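Local coordinates for sensor protein kinase HptS (Staphylococcus aureus, PDB 6LKI) that is a sensor histidine kinase that probably autophosphorylates on histidine within a two-component system that probably responds to extracellular hexose phosphate, at residues Q32-T37 with L91-S96; T59-L64 with T72-H77; N82-S87 with I102-T107. All coordinates share one frame; numbering follows the deposited sequence.

Contact 1. Residues Q32-T37 with L91-S96; sequences QELDLT and LKFKNS
Leu34 O and the Asn95 side chain carry the two hydrogen bonds between residues 32-37 and 91-96. Lys94 N donates to Leu34 O at 2.9 Å, approaching from above the carbonyl plane. Leu36 N donates to Asn95 OD1 at 3.2 Å, the donor standing well above the amide plane (C=O...N angle 104°). Asn95 CB points toward 32-37, with CG between the backbone N and carbonyl carbon (chi1 59°), while ND2 bonds to Tyr98 OH, fixing the amide's rotation at both ends. Asp35 and Asn95 cross at about a right angle, their flat groups 31° apart. Asp35 OD1 approaches Asn95 CB to 3.2 Å but spends its bonds on its own loop: Thr37 N at 3.0 Å and Thr37 OG1 at 2.6 Å reach this oxygen from the same face of the carboxylate, the backbone bond making an Asx turn.

The apolar contact centres on Phe93. Leu36 CD1 sits over the middle of one ring face, 3.8 Å from the centroid, in a CH-pi contact, and Leu36 CG and CD2 lie against Phe93 CD2 and CE2. Leu34 O meets the ring edge in its plane, 3.4 Å from Phe93 CD2. Phe31 stacks on this ring, and Tyr98 meets it edge-to-face.

On the exposed side Lys94 mainly lends its aliphatic part: CB rests against Gln32 O and Leu34 O, and CD reaches Glu33 O and Asp35 CB. Lys92 crosses Gln32 at about a right angle, its NZ staying 3.8 Å from Gln32 OE1.

The contact joins the loop linking helices 2-31 and 39-55 to the tip of the hairpin of strands 84-92 and 97-106, consistent with the membrane-distal end of a Cache-like sensor domain.

Contact 2. Residues T59-L64 with T72-H77; sequences TLYYEL and TNNYEH
Asn73 lays its amide flat on the Tyr62 ring, the two planes only 2° apart, with OD1 above the ring toward its rim and CG 3.4 Å from Tyr62 CE2. Its CB points toward strand 59-66, and CG lies between the backbone N and carbonyl carbon (chi1 68°). There OD1 accepts from Tyr62 N at 2.8 Å, and ND2 gives a weak bond to Leu60 O at 3.3 Å, much as a neighbouring peptide would. The Tyr61 side chain instead crosses Asn73 at about a right angle: Asn73 O lies in the ring plane at the edge formed by CD1 and CE1, and Asn74 CB packs 3.9 Å from CD1.

Next to edge strand 69-72 of the antiparallel sheet, these side chains tie the outgoing loop to strand 59-66. Thr72 OG1, anti to its backbone N, donates to Tyr62 O at 2.7 Å and accepts from Asn74 N in an ST turn. A water beside it joins Glu63 OE2, Thr72 OG1 and Asn74 ND2, the last also bonded to Leu78 O. Another water bridges Tyr62 OH and Thr72 O. Tyr62 also packs on Leu49, Leu50 and Ile53 of helix 39-55.

Contact 3. Residues N82-S87 with I102-T107; sequences NMYLFS and IYMANT
Phe86 and Ser87 both face Ile102, making a classic beta bulge in the antiparallel hairpin of strands 84-92 and 97-106. Ile102 O accepts from both: Phe86 N at 2.8 Å, nearly in line with the carbonyl, and Ser87 N at 3.4 Å in a weak bond. Ile102 N returns a bond to Ser87 O at 3.0 Å, restoring the pairing one residue out of step. Before the bulge the ladder is regular. Tyr84 and Met104 form a hydrogen-bonded pair, Tyr84 N to Met104 O at 2.9 Å and Met104 N to Tyr84 O at 2.8 Å. The short strand segments run at 137° to each other, well away from strictly antiparallel.

Leu85 and Tyr103, a non-hydrogen-bonded pair, meet on one sheet face. With Leu85 chi2 at 55°, CD1 is placed over the Tyr103 ring toward its rim, 4.0 Å from the centroid, in a CH-pi contact. Met83 crosses Tyr103 at about a right angle; its SD meets the ring obliquely, 5.4 Å from the centroid, as a Met-aromatic contact, and touches Tyr103 CB. Met83 CG also packs on Ala105 CB.

On the opposite sheet face Met104, bent at chi2 and chi3, brings CE to 4.0 Å from Tyr84 CB. Ser87 OG lies against Ile102 CB and CD1. Beyond the paired residues, a water donates to both Asn82 O and Ala105 O.

Strand 59-66 flanks 102-106 on its other edge through Tyr61 and Thr59. Ser87 and Ile102 pack on Ile20 of helix 2-31 and, on the same face, Tyr84 and Met104 touch Tyr132 of strand 130-133, with Tyr84 OH bonded to His163. This one face of the hairpin thus meets the long N-terminal helix near the bulge and the second sheet nearer Tyr84.

Overall arrangement
All three contacts reach the sheet ordered 69-72, 59-66, 97-106, 84-92. Contact 3 is buried near the middle of the chain and relies on backbone ladder bonds and apolar side chains. Contact 2, about 10 Å away between centres, is partly buried; there amide, hydroxyl and water bonds replace regular pairing where an edge strand gives way to loop. The two join through neighbouring strands, Tyr61 O lying 2.8 Å from Tyr103 N. Contact 1 is a surface contact at the far end of the hairpin, combining an Asx turn and a side-chain-to-backbone bond with a buried Leu36-Phe93 contact; it shares strand 84-92 with contact 3 and touches contact 2 where Leu36 packs on Leu64.

Contact 1. Residues Q32-T37 with L91-S96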
loop_
_atom_site.group_PDB
_atom_site.type_symbol
_atom_site.label_atom_id
_atom_site.label_comp_id
_atom_site.label_asym_id
_atom_site.label_seq_id
_atom_site.Cartn_x
_atom_site.Cartn_y
_atom_site.Cartn_z
ATOM N N GLN B 32 -4.532 -23.784 -2.722
ATOM C CA GLN B 32 -5.470 -23.843 -1.607
ATOM C C GLN B 32 -5.059 -24.858 -0.549
ATOM O O GLN B 32 -5.602 -24.824 0.561
ATOM C CB GLN B 32 -6.875 -24.164 -2.122
ATOM C CG GLN B 32 -7.421 -23.133 -3.097
ATOM C CD GLN B 32 -8.833 -23.445 -3.550
ATOM O OE1 GLN B 32 -9.743 -23.586 -2.733
ATOM N NE2 GLN B 32 -9.022 -23.556 -4.859
ATOM N N GLU B 33 -4.122 -25.751 -0.861
ATOM C CA GLU B 33 -3.598 -26.718 0.092
ATOM C C GLU B 33 -2.312 -26.254 0.763
ATOM O O GLU B 33 -1.815 -26.943 1.660
ATOM C CB GLU B 33 -3.351 -28.061 -0.605
ATOM C CG GLU B 33 -4.614 -28.781 -1.048
ATOM C CD GLU B 33 -5.473 -29.217 0.121
ATOM O OE1 GLU B 33 -6.690 -28.933 0.108
ATOM O OE2 GLU B 33 -4.930 -29.843 1.056
ATOM N N LEU B 34 -1.766 -25.112 0.359
ATOM C CA LEU B 34 -0.462 -24.658 0.825
ATOM C C LEU B 34 -0.639 -23.552 1.859
ATOM O O LEU B 34 -1.237 -22.511 1.567
ATOM C CB LEU B 34 0.392 -24.173 -0.346
ATOM C CG LEU B 34 0.800 -25.261 -1.343
ATOM C CD1 LEU B 34 1.523 -24.663 -2.541
ATOM C CD2 LEU B 34 1.662 -26.312 -0.663
ATOM N N ASP B 35 -0.113 -23.784 3.061
ATOM C CA ASP B 35 -0.142 -22.815 4.151
ATOM C C ASP B 35 1.187 -22.066 4.147
ATOM O O ASP B 35 2.223 -22.625 4.521
ATOM C CB ASP B 35 -0.385 -23.524 5.485
ATOM C CG ASP B 35 -0.474 -22.565 6.666
ATOM O OD1 ASP B 35 -0.206 -21.356 6.505
ATOM O OD2 ASP B 35 -0.818 -23.034 7.771
ATOM N N LEU B 36 1.154 -20.798 3.740
ATOM C CA LEU B 36 2.377 -20.017 3.593
ATOM C C LEU B 36 2.942 -19.522 4.920
ATOM O O LEU B 36 3.933 -18.785 4.913
ATOM C CB LEU B 36 2.136 -18.837 2.647
ATOM C CG LEU B 36 1.791 -19.240 1.209
ATOM C CD1 LEU B 36 1.923 -18.060 0.258
ATOM C CD2 LEU B 36 2.662 -20.405 0.745
ATOM N N THR B 37 2.342 -19.894 6.049
ATOM C CA THR B 37 3.005 -19.760 7.338
ATOM C C THR B 37 3.816 -20.997 7.693
ATOM O O THR B 37 4.537 -20.986 8.698
ATOM C CB THR B 37 1.986 -19.479 8.447
ATOM O OG1 THR B 37 1.099 -20.596 8.580
ATOM C CG2 THR B 37 1.180 -18.227 8.129
ATOM N N LEU B 91 -4.838 -14.778 -5.373
ATOM C CA LEU B 91 -4.758 -16.218 -5.171
ATOM C C LEU B 91 -5.170 -16.583 -3.754
ATOM O O LEU B 91 -4.755 -15.935 -2.788
ATOM C CB LEU B 91 -3.340 -16.731 -5.444
ATOM C CG LEU B 91 -2.740 -16.375 -6.805
ATOM C CD1 LEU B 91 -1.286 -16.822 -6.877
ATOM C CD2 LEU B 91 -3.553 -16.999 -7.928
ATOM N N LYS B 92 -5.981 -17.632 -3.634
ATOM C CA LYS B 92 -6.405 -18.141 -2.335
ATOM C C LYS B 92 -5.480 -19.284 -1.932
ATOM O O LYS B 92 -5.468 -20.340 -2.575
ATOM C CB LYS B 92 -7.858 -18.607 -2.377
ATOM C CG LYS B 92 -8.311 -19.292 -1.093
ATOM C CD LYS B 92 -9.691 -19.914 -1.235
ATOM C CE LYS B 92 -10.125 -20.588 0.060
ATOM N NZ LYS B 92 -9.155 -21.634 0.497
ATOM N N PHE B 93 -4.702 -19.071 -0.877
ATOM C CA PHE B 93 -3.909 -20.126 -0.273
ATOM C C PHE B 93 -4.662 -20.696 0.927
ATOM O O PHE B 93 -5.774 -20.273 1.255
ATOM C CB PHE B 93 -2.525 -19.603 0.120
ATOM C CG PHE B 93 -1.553 -19.548 -1.026
ATOM C CD1 PHE B 93 -1.607 -18.517 -1.950
ATOM C CD2 PHE B 93 -0.589 -20.530 -1.181
ATOM C CE1 PHE B 93 -0.715 -18.464 -3.006
ATOM C CE2 PHE B 93 0.307 -20.485 -2.235
ATOM C CZ PHE B 93 0.244 -19.451 -3.149
ATOM N N LYS B 94 -4.044 -21.674 1.592
ATOM C CA LYS B 94 -4.714 -22.353 2.697
ATOM C C LYS B 94 -4.950 -21.422 3.880
ATOM O O LYS B 94 -5.958 -21.562 4.583
ATOM C CB LYS B 94 -3.893 -23.566 3.132
ATOM C CG LYS B 94 -4.590 -24.485 4.119
ATOM C CD LYS B 94 -3.668 -25.622 4.528
ATOM C CE LYS B 94 -4.352 -26.577 5.489
ATOM N NZ LYS B 94 -5.512 -27.265 4.861
ATOM N N ASN B 95 -4.051 -20.468 4.108
ATOM C CA ASN B 95 -4.108 -19.621 5.293
ATOM C C ASN B 95 -4.682 -18.236 5.032
ATOM O O ASN B 95 -5.299 -17.659 5.933
ATOM C CB ASN B 95 -2.708 -19.465 5.896
ATOM C CG ASN B 95 -1.722 -18.858 4.920
ATOM O OD1 ASN B 95 -1.624 -19.290 3.771
ATOM N ND2 ASN B 95 -0.991 -17.843 5.369
ATOM N N SER B 96 -4.493 -17.686 3.838
ATOM C CA SER B 96 -4.909 -16.318 3.546
ATOM C C SER B 96 -4.877 -16.118 2.036
ATOM O O SER B 96 -4.504 -17.016 1.275
ATOM C CB SER B 96 -4.014 -15.302 4.261
ATOM O OG SER B 96 -4.436 -13.975 4.007
#

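Contact 2. Residues T59-L64 with T72-H77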
loop_
_atom_site.group_PDB
_atom_site.type_symbol
_atom_site.label_atom_id
_atom_site.label_comp_id
_atom_site.label_asym_id
_atom_site.label_seq_id
_atom_site.Cartn_x
_atom_site.Cartn_y
_atom_site.Cartn_z
ATOM N N THR B 59 13.263 -12.086 -18.714
ATOM C CA THR B 59 13.683 -11.961 -17.322
ATOM C C THR B 59 12.491 -11.473 -16.511
ATOM O O THR B 59 12.058 -10.326 -16.658
ATOM C CB THR B 59 14.865 -11.003 -17.194
ATOM O OG1 THR B 59 15.974 -11.503 -17.951
ATOM C CG2 THR B 59 15.279 -10.861 -15.735
ATOM N N LEU B 60 11.954 -12.341 -15.662
ATOM C CA LEU B 60 10.746 -12.049 -14.908
ATOM C C LEU B 60 11.040 -12.070 -13.417
ATOM O O LEU B 60 11.858 -12.867 -12.945
ATOM C CB LEU B 60 9.635 -13.053 -15.236
ATOM C CG LEU B 60 9.254 -13.167 -16.712
ATOM C CD1 LEU B 60 8.230 -14.269 -16.919
ATOM C CD2 LEU B 60 8.729 -11.835 -17.226
ATOM N N TYR B 61 10.372 -11.183 -12.683
ATOM C CA TYR B 61 10.436 -11.143 -11.229
ATOM C C TYR B 61 9.024 -11.259 -10.680
ATOM O O TYR B 61 8.112 -10.572 -11.154
ATOM C CB TYR B 61 11.101 -9.855 -10.736
ATOM C CG TYR B 61 12.563 -9.779 -11.097
ATOM C CD1 TYR B 61 13.508 -10.502 -10.383
ATOM C CD2 TYR B 61 12.996 -9.009 -12.169
ATOM C CE1 TYR B 61 14.847 -10.450 -10.719
ATOM C CE2 TYR B 61 14.333 -8.949 -12.511
ATOM C CZ TYR B 61 15.253 -9.671 -11.782
ATOM O OH TYR B 61 16.585 -9.619 -12.116
ATOM N N TYR B 62 8.840 -12.134 -9.698
ATOM C CA TYR B 62 7.550 -12.281 -9.048
ATOM C C TYR B 62 7.566 -11.614 -7.679
ATOM O O TYR B 62 8.594 -11.567 -6.999
ATOM C CB TYR B 62 7.155 -13.755 -8.910
ATOM C CG TYR B 62 8.144 -14.624 -8.156
ATOM C CD1 TYR B 62 8.164 -14.651 -6.764
ATOM C CD2 TYR B 62 9.039 -15.437 -8.837
ATOM C CE1 TYR B 62 9.065 -15.449 -6.076
ATOM C CE2 TYR B 62 9.937 -16.240 -8.159
ATOM C CZ TYR B 62 9.947 -16.243 -6.780
ATOM O OH TYR B 62 10.843 -17.040 -6.104
ATOM N N GLU B 63 6.410 -11.081 -7.295
ATOM C CA GLU B 63 6.172 -10.568 -5.950
ATOM C C GLU B 63 4.899 -11.229 -5.439
ATOM O O GLU B 63 3.814 -10.995 -5.982
ATOM C CB GLU B 63 6.047 -9.043 -5.941
ATOM C CG GLU B 63 7.360 -8.307 -6.175
ATOM C CD GLU B 63 7.255 -6.817 -5.895
ATOM O OE1 GLU B 63 6.127 -6.326 -5.684
ATOM O OE2 GLU B 63 8.303 -6.136 -5.886
ATOM N N LEU B 64 5.034 -12.076 -4.423
ATOM C CA LEU B 64 3.904 -12.746 -3.789
ATOM C C LEU B 64 3.679 -12.073 -2.442
ATOM O O LEU B 64 4.470 -12.257 -1.509
ATOM C CB LEU B 64 4.169 -14.242 -3.629
ATOM C CG LEU B 64 2.991 -15.106 -3.175
ATOM C CD1 LEU B 64 1.830 -15.003 -4.156
ATOM C CD2 LEU B 64 3.429 -16.553 -3.001
ATOM N N THR B 72 9.693 -12.978 -2.959
ATOM C CA THR B 72 10.139 -12.462 -4.245
ATOM C C THR B 72 11.453 -13.120 -4.639
ATOM O O THR B 72 12.208 -13.606 -3.792
ATOM C CB THR B 72 10.299 -10.934 -4.203
ATOM O OG1 THR B 72 10.585 -10.438 -5.517
ATOM C CG2 THR B 72 11.427 -10.535 -3.258
ATOM N N ASN B 73 11.714 -13.140 -5.947
ATOM C CA ASN B 73 13.025 -13.491 -6.477
ATOM C C ASN B 73 13.814 -12.260 -6.903
ATOM O O ASN B 73 14.854 -12.395 -7.557
ATOM C CB ASN B 73 12.891 -14.461 -7.653
ATOM C CG ASN B 73 12.263 -13.817 -8.870
ATOM O OD1 ASN B 73 11.375 -12.978 -8.747
ATOM N ND2 ASN B 73 12.723 -14.207 -10.054
ATOM N N ASN B 74 13.333 -11.067 -6.557
ATOM C CA ASN B 74 14.047 -9.818 -6.822
ATOM C C ASN B 74 15.043 -9.571 -5.686
ATOM O O ASN B 74 14.929 -8.635 -4.893
ATOM C CB ASN B 74 13.053 -8.673 -6.979
ATOM C CG ASN B 74 13.714 -7.360 -7.350
ATOM O OD1 ASN B 74 14.874 -7.324 -7.756
ATOM N ND2 ASN B 74 12.968 -6.267 -7.215
ATOM N N TYR B 75 16.045 -10.456 -5.625
ATOM C CA TYR B 75 16.967 -10.473 -4.493
ATOM C C TYR B 75 17.832 -9.220 -4.434
ATOM O O TYR B 75 18.251 -8.812 -3.345
ATOM C CB TYR B 75 17.848 -11.721 -4.554
ATOM C CG TYR B 75 17.071 -13.011 -4.677
ATOM C CD1 TYR B 75 16.314 -13.494 -3.617
ATOM C CD2 TYR B 75 17.091 -13.747 -5.855
ATOM C CE1 TYR B 75 15.598 -14.674 -3.726
ATOM C CE2 TYR B 75 16.381 -14.928 -5.974
ATOM C CZ TYR B 75 15.636 -15.386 -4.907
ATOM O OH TYR B 75 14.929 -16.561 -5.024
ATOM N N GLU B 76 18.115 -8.604 -5.579
ATOM C CA GLU B 76 18.892 -7.369 -5.598
ATOM C C GLU B 76 18.040 -6.133 -5.353
ATOM O O GLU B 76 18.576 -5.019 -5.385
ATOM C CB GLU B 76 19.633 -7.228 -6.930
ATOM C CG GLU B 76 20.878 -8.085 -7.037
ATOM C CD GLU B 76 21.691 -7.779 -8.278
ATOM O OE1 GLU B 76 21.853 -8.683 -9.123
ATOM O OE2 GLU B 76 22.166 -6.632 -8.409
ATOM N N HIS B 77 16.737 -6.305 -5.115
ATOM C CA HIS B 77 15.829 -5.198 -4.812
ATOM C C HIS B 77 15.841 -4.145 -5.918
ATOM O O HIS B 77 15.895 -2.941 -5.656
ATOM C CB HIS B 77 16.154 -4.570 -3.454
ATOM C CG HIS B 77 16.177 -5.555 -2.327
ATOM N ND1 HIS B 77 17.297 -5.780 -1.558
ATOM C CD2 HIS B 77 15.218 -6.380 -1.846
ATOM C CE1 HIS B 77 17.027 -6.699 -0.648
ATOM N NE2 HIS B 77 15.771 -7.080 -0.801
HETATM O O HOH W 1 11.633 -16.413 -3.507
HETATM O O HOH W 2 10.578 -7.195 -5.486
#

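Contact 3. Residues N82-S87 with I102-T107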
loop_
_atom_site.group_PDB
_atom_site.type_symbol
_atom_site.label_atom_id
_atom_site.label_comp_id
_atom_site.label_asym_id
_atom_site.label_seq_id
_atom_site.Cartn_x
_atom_site.Cartn_y
_atom_site.Cartn_z
ATOM N N ASN B 82 10.549 0.530 -12.657
ATOM C CA ASN B 82 11.249 0.547 -13.932
ATOM C C ASN B 82 11.039 -0.732 -14.731
ATOM O O ASN B 82 11.726 -0.942 -15.737
ATOM C CB ASN B 82 12.744 0.784 -13.712
ATOM C CG ASN B 82 13.030 2.116 -13.051
ATOM O OD1 ASN B 82 12.206 3.031 -13.090
ATOM N ND2 ASN B 82 14.202 2.233 -12.437
ATOM N N MET B 83 10.117 -1.589 -14.304
ATOM C CA MET B 83 9.783 -2.817 -15.006
ATOM C C MET B 83 8.367 -2.732 -15.559
ATOM O O MET B 83 7.600 -1.816 -15.247
ATOM C CB MET B 83 9.913 -4.033 -14.080
ATOM C CG MET B 83 11.279 -4.199 -13.444
ATOM S SD MET B 83 11.304 -5.583 -12.292
ATOM C CE MET B 83 12.953 -5.430 -11.613
ATOM N N TYR B 84 8.025 -3.712 -16.387
ATOM C CA TYR B 84 6.705 -3.808 -16.992
ATOM C C TYR B 84 5.850 -4.761 -16.166
ATOM O O TYR B 84 6.166 -5.951 -16.065
ATOM C CB TYR B 84 6.805 -4.292 -18.438
ATOM C CG TYR B 84 5.470 -4.565 -19.094
ATOM C CD1 TYR B 84 4.530 -3.554 -19.246
ATOM C CD2 TYR B 84 5.153 -5.831 -19.569
ATOM C CE1 TYR B 84 3.308 -3.797 -19.847
ATOM C CE2 TYR B 84 3.934 -6.084 -20.172
ATOM C CZ TYR B 84 3.018 -5.063 -20.309
ATOM O OH TYR B 84 1.804 -5.307 -20.908
ATOM N N LEU B 85 4.780 -4.237 -15.572
ATOM C CA LEU B 85 3.829 -5.079 -14.855
ATOM C C LEU B 85 3.090 -5.949 -15.863
ATOM O O LEU B 85 2.291 -5.449 -16.661
ATOM C CB LEU B 85 2.858 -4.226 -14.045
ATOM C CG LEU B 85 1.795 -5.007 -13.270
ATOM C CD1 LEU B 85 2.447 -6.048 -12.371
ATOM C CD2 LEU B 85 0.918 -4.068 -12.455
ATOM N N PHE B 86 3.278 -7.200 -15.589
ATOM C CA PHE B 86 2.905 -8.037 -16.723
ATOM C C PHE B 86 1.777 -9.011 -16.406
ATOM O O PHE B 86 0.878 -9.193 -17.231
ATOM C CB PHE B 86 4.132 -8.809 -17.225
ATOM C CG PHE B 86 3.834 -9.761 -18.355
ATOM C CD1 PHE B 86 3.713 -9.302 -19.655
ATOM C CD2 PHE B 86 3.693 -11.118 -18.116
ATOM C CE1 PHE B 86 3.441 -10.170 -20.693
ATOM C CE2 PHE B 86 3.424 -11.993 -19.155
ATOM C CZ PHE B 86 3.298 -11.517 -20.445
ATOM N N SER B 87 1.469 -9.331 -15.183
ATOM C CA SER B 87 0.277 -10.047 -14.755
ATOM C C SER B 87 0.034 -9.804 -13.272
ATOM O O SER B 87 0.970 -9.583 -12.498
ATOM C CB SER B 87 0.393 -11.551 -15.030
ATOM O OG SER B 87 1.397 -12.142 -14.227
ATOM N N ILE B 102 3.747 -10.298 -11.498
ATOM C CA ILE B 102 4.909 -10.706 -12.280
ATOM C C ILE B 102 5.352 -9.521 -13.127
ATOM O O ILE B 102 4.547 -8.948 -13.870
ATOM C CB ILE B 102 4.603 -11.931 -13.160
ATOM C CG1 ILE B 102 4.257 -13.136 -12.281
ATOM C CG2 ILE B 102 5.785 -12.249 -14.063
ATOM C CD1 ILE B 102 3.918 -14.385 -13.060
ATOM N N TYR B 103 6.624 -9.153 -13.005
ATOM C CA TYR B 103 7.195 -8.016 -13.708
ATOM C C TYR B 103 8.203 -8.497 -14.740
ATOM O O TYR B 103 8.936 -9.462 -14.503
ATOM C CB TYR B 103 7.881 -7.051 -12.734
ATOM C CG TYR B 103 6.955 -6.447 -11.706
ATOM C CD1 TYR B 103 6.677 -7.111 -10.518
ATOM C CD2 TYR B 103 6.359 -5.213 -11.923
ATOM C CE1 TYR B 103 5.828 -6.561 -9.575
ATOM C CE2 TYR B 103 5.512 -4.654 -10.985
ATOM C CZ TYR B 103 5.250 -5.333 -9.814
ATOM O OH TYR B 103 4.405 -4.783 -8.878
ATOM N N MET B 104 8.242 -7.817 -15.881
ATOM C CA MET B 104 9.220 -8.082 -16.928
ATOM C C MET B 104 10.273 -6.984 -16.896
ATOM O O MET B 104 9.947 -5.803 -17.061
ATOM C CB MET B 104 8.550 -8.155 -18.302
ATOM C CG MET B 104 9.476 -8.590 -19.429
ATOM S SD MET B 104 10.402 -7.220 -20.154
ATOM C CE MET B 104 9.098 -6.353 -21.023
ATOM N N ALA B 105 11.531 -7.371 -16.683
ATOM C CA ALA B 105 12.627 -6.410 -16.656
ATOM C C ALA B 105 13.316 -6.284 -18.009
ATOM O O ALA B 105 13.742 -5.187 -18.386
ATOM C CB ALA B 105 13.648 -6.805 -15.585
ATOM N N ASN B 106 13.430 -7.388 -18.742
ATOM C CA ASN B 106 14.015 -7.404 -20.078
ATOM C C ASN B 106 13.681 -8.746 -20.716
ATOM O O ASN B 106 13.181 -9.662 -20.057
ATOM C CB ASN B 106 15.531 -7.177 -20.043
ATOM C CG ASN B 106 16.266 -8.244 -19.253
ATOM O OD1 ASN B 106 16.412 -9.381 -19.707
ATOM N ND2 ASN B 106 16.736 -7.882 -18.065
ATOM N N THR B 107 13.950 -8.845 -22.013
ATOM C CA THR B 107 13.859 -10.100 -22.741
ATOM C C THR B 107 15.145 -10.313 -23.523
ATOM O O THR B 107 15.805 -9.345 -23.912
ATOM C CB THR B 107 12.661 -10.127 -23.709
ATOM O OG1 THR B 107 12.973 -9.377 -24.888
ATOM C CG2 THR B 107 11.413 -9.547 -23.057
HETATM O O HOH W 3 13.611 -2.950 -16.202
#